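PDB 6TFL: RNA-binding protein Lsm, which probably binds RNA as a seven-membered ring of Sm-like subunits, here with uridine in its nucleoside pocket. Local coordinates for residues Thr50-Gly54 against Asp55-Thr59. Sequence-based numbering, arbitrary orientation.
Sequences TIIRG and DNVVT. With URI (uridine), chain Q; URI (uridine), chain B.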
loop_
_atom_site.group_PDB
_atom_site.type_symbol
_atom_site.label_atom_id
_atom_site.label_comp_id
_atom_site.label_asym_id
_atom_site.label_seq_id
_atom_site.Cartn_x
_atom_site.Cartn_y
_atom_site.Cartn_z
ATOM N N THR A 50 -10.396 -10.348 20.037
ATOM C CA THR A 50 -10.445 -9.761 18.701
ATOM C C THR A 50 -9.028 -9.536 18.192
ATOM O O THR A 50 -8.262 -8.771 18.790
ATOM C CB THR A 50 -11.215 -8.443 18.710
ATOM O OG1 THR A 50 -12.513 -8.662 19.269
ATOM C CG2 THR A 50 -11.355 -7.893 17.297
ATOM N N ILE A 51 -8.671 -10.222 17.112
ATOM C CA ILE A 51 -7.455 -9.893 16.375
ATOM C C ILE A 51 -7.805 -8.773 15.410
ATOM O O ILE A 51 -8.718 -8.913 14.590
ATOM C CB ILE A 51 -6.897 -11.111 15.626
ATOM C CG1 ILE A 51 -6.737 -12.302 16.568
ATOM C CG2 ILE A 51 -5.557 -10.771 14.959
ATOM C CD1 ILE A 51 -6.431 -13.578 15.839
ATOM N N ILE A 52 -7.104 -7.655 15.522
ATOM C CA ILE A 52 -7.319 -6.504 14.654
ATOM C C ILE A 52 -6.109 -6.372 13.743
ATOM O O ILE A 52 -4.970 -6.269 14.220
ATOM C CB ILE A 52 -7.541 -5.214 15.460
ATOM C CG1 ILE A 52 -8.739 -5.364 16.401
ATOM C CG2 ILE A 52 -7.738 -4.032 14.514
ATOM C CD1 ILE A 52 -8.975 -4.143 17.328
ATOM N N ARG A 53 -6.345 -6.357 12.437
ATOM C CA ARG A 53 -5.254 -6.152 11.498
ATOM C C ARG A 53 -4.851 -4.680 11.514
ATOM O O ARG A 53 -5.710 -3.793 11.457
ATOM C CB ARG A 53 -5.650 -6.603 10.098
ATOM C CG ARG A 53 -4.479 -7.113 9.282
ATOM C CD ARG A 53 -4.908 -7.434 7.856
ATOM N NE ARG A 53 -3.783 -7.800 6.993
ATOM C CZ ARG A 53 -3.315 -7.022 6.021
ATOM N NH1 ARG A 53 -2.295 -7.427 5.270
ATOM N NH2 ARG A 53 -3.873 -5.837 5.794
ATOM N N GLY A 54 -3.537 -4.433 11.613
ATOM C CA GLY A 54 -3.043 -3.092 11.859
ATOM C C GLY A 54 -3.448 -2.078 10.805
ATOM O O GLY A 54 -3.663 -0.902 11.122
ATOM N N ASP A 55 -3.575 -2.509 9.545
ATOM C CA ASP A 55 -3.882 -1.566 8.481
ATOM C C ASP A 55 -5.200 -0.829 8.702
ATOM O O ASP A 55 -5.396 0.231 8.110
ATOM C CB ASP A 55 -3.892 -2.284 7.128
ATOM C CG ASP A 55 -5.168 -3.098 6.893
ATOM O OD1 ASP A 55 -5.893 -2.789 5.918
ATOM O OD2 ASP A 55 -5.439 -4.054 7.671
ATOM N N ASN A 56 -6.100 -1.350 9.540
ATOM C CA ASN A 56 -7.356 -0.670 9.859
ATOM C C ASN A 56 -7.248 0.325 11.016
ATOM O O ASN A 56 -8.214 1.054 11.274
ATOM C CB ASN A 56 -8.442 -1.688 10.204
ATOM C CG ASN A 56 -8.565 -2.787 9.160
ATOM O OD1 ASN A 56 -9.116 -2.564 8.092
ATOM N ND2 ASN A 56 -8.039 -3.982 9.467
ATOM N N VAL A 57 -6.115 0.375 11.711
ATOM C CA VAL A 57 -6.006 1.152 12.940
ATOM C C VAL A 57 -5.780 2.622 12.610
ATOM O O VAL A 57 -4.972 2.965 11.734
ATOM C CB VAL A 57 -4.875 0.604 13.820
ATOM C CG1 VAL A 57 -4.696 1.481 15.059
ATOM C CG2 VAL A 57 -5.160 -0.851 14.186
ATOM N N VAL A 58 -6.520 3.492 13.286
ATOM C CA VAL A 58 -6.255 4.927 13.255
ATOM C C VAL A 58 -5.463 5.292 14.503
ATOM O O VAL A 58 -4.313 5.736 14.414
ATOM C CB VAL A 58 -7.556 5.743 13.170
ATOM C CG1 VAL A 58 -7.246 7.225 13.083
ATOM C CG2 VAL A 58 -8.370 5.301 11.982
ATOM N N THR A 59 -6.059 5.085 15.679
ATOM C CA THR A 59 -5.392 5.367 16.943
ATOM C C THR A 59 -5.550 4.209 17.924
ATOM O O THR A 59 -6.543 3.475 17.901
ATOM C CB THR A 59 -5.937 6.644 17.611
ATOM O OG1 THR A 59 -7.312 6.451 17.956
ATOM C CG2 THR A 59 -5.797 7.872 16.682
HETATM N N1 URI Q . 0.098 -5.688 7.232
HETATM C C2 URI Q . -0.770 -5.781 8.305
HETATM N N3 URI Q . -0.887 -7.033 8.850
HETATM C C4 URI Q . -0.240 -8.176 8.452
HETATM C C5 URI Q . 0.651 -8.002 7.342
HETATM C C6 URI Q . 0.793 -6.789 6.787
HETATM O O2 URI Q . -1.400 -4.826 8.743
HETATM O O4 URI Q . -0.467 -9.219 9.076
HETATM C "C1'" URI Q . 0.232 -4.335 6.670
HETATM C "C2'" URI Q . 1.428 -3.564 7.209
HETATM C "C3'" URI Q . 1.578 -2.485 6.143
HETATM C "C4'" URI Q . 1.240 -3.242 4.858
HETATM O "O2'" URI Q . 1.203 -3.086 8.518
HETATM O "O3'" URI Q . 0.611 -1.458 6.368
HETATM O "O4'" URI Q . 0.427 -4.387 5.267
HETATM C "C5'" URI Q . 2.445 -3.710 4.079
HETATM O "O5'" URI Q . 3.274 -2.614 3.688
HETATM N N1 URI B . -0.695 -8.936 0.687
HETATM C C2 URI B . -1.766 -9.757 1.036
HETATM N N3 URI B . -1.714 -11.023 0.499
HETATM C C4 URI B . -0.730 -11.534 -0.317
HETATM C C5 URI B . 0.339 -10.635 -0.628
HETATM C C6 URI B . 0.322 -9.394 -0.126
HETATM O O2 URI B . -2.695 -9.399 1.752
HETATM O O4 URI B . -0.831 -12.692 -0.715
HETATM C "C1'" URI B . -0.689 -7.567 1.225
HETATM C "C2'" URI B . 0.211 -7.380 2.437
HETATM C "C3'" URI B . 0.423 -5.865 2.402
HETATM C "C4'" URI B . 0.556 -5.598 0.905
HETATM O "O2'" URI B . -0.360 -7.901 3.621
HETATM O "O3'" URI B . -0.735 -5.185 2.895
HETATM O "O4'" URI B . -0.188 -6.668 0.243
HETATM C "C5'" URI B . 1.981 -5.579 0.398
HETATM O "O5'" URI B . 2.700 -4.444 0.874
#
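Arg53 and Asp55 flank Gly54 at the start of the short 3-10 turn that joins the last two strands of the Sm fold, the Sm2 part of the domain, and all three residues line the uridine pocket. The Arg53 chain runs extended from CG to NE and lays its guanidinium against the chain Q uracil, whose C2 sits 3.6 Å above the guanidinium plane, over its centre. At the guanidinium edge, NH2 of Arg53 forms a salt bridge with OD2 of Asp55 (3.0 Å); the hydrogen bond within it is weak, and guanidinium and carboxylate planes stand 72° apart. OD1 of Asp55 pairs with Lys24 of a neighbouring subunit. A leucine in place of Arg53 would probably leave OD2 of Asp55 without its charged mate and the uracil without the flat cation against it. Backbone N of Asp55 adds a weak hydrogen bond to O2 of the chain Q uracil. Asn56, its CG beside its own backbone N (chi1 -50°), folds its amide back, and Arg53 O takes both Asn56 N and ND2, each at 3.1 Å, from one face of the carbonyl. Val57 N closes the turn on Gly54 O (2.8 Å), while CG2 of Val57 meets CG2 of Ile52 at 4.1 Å.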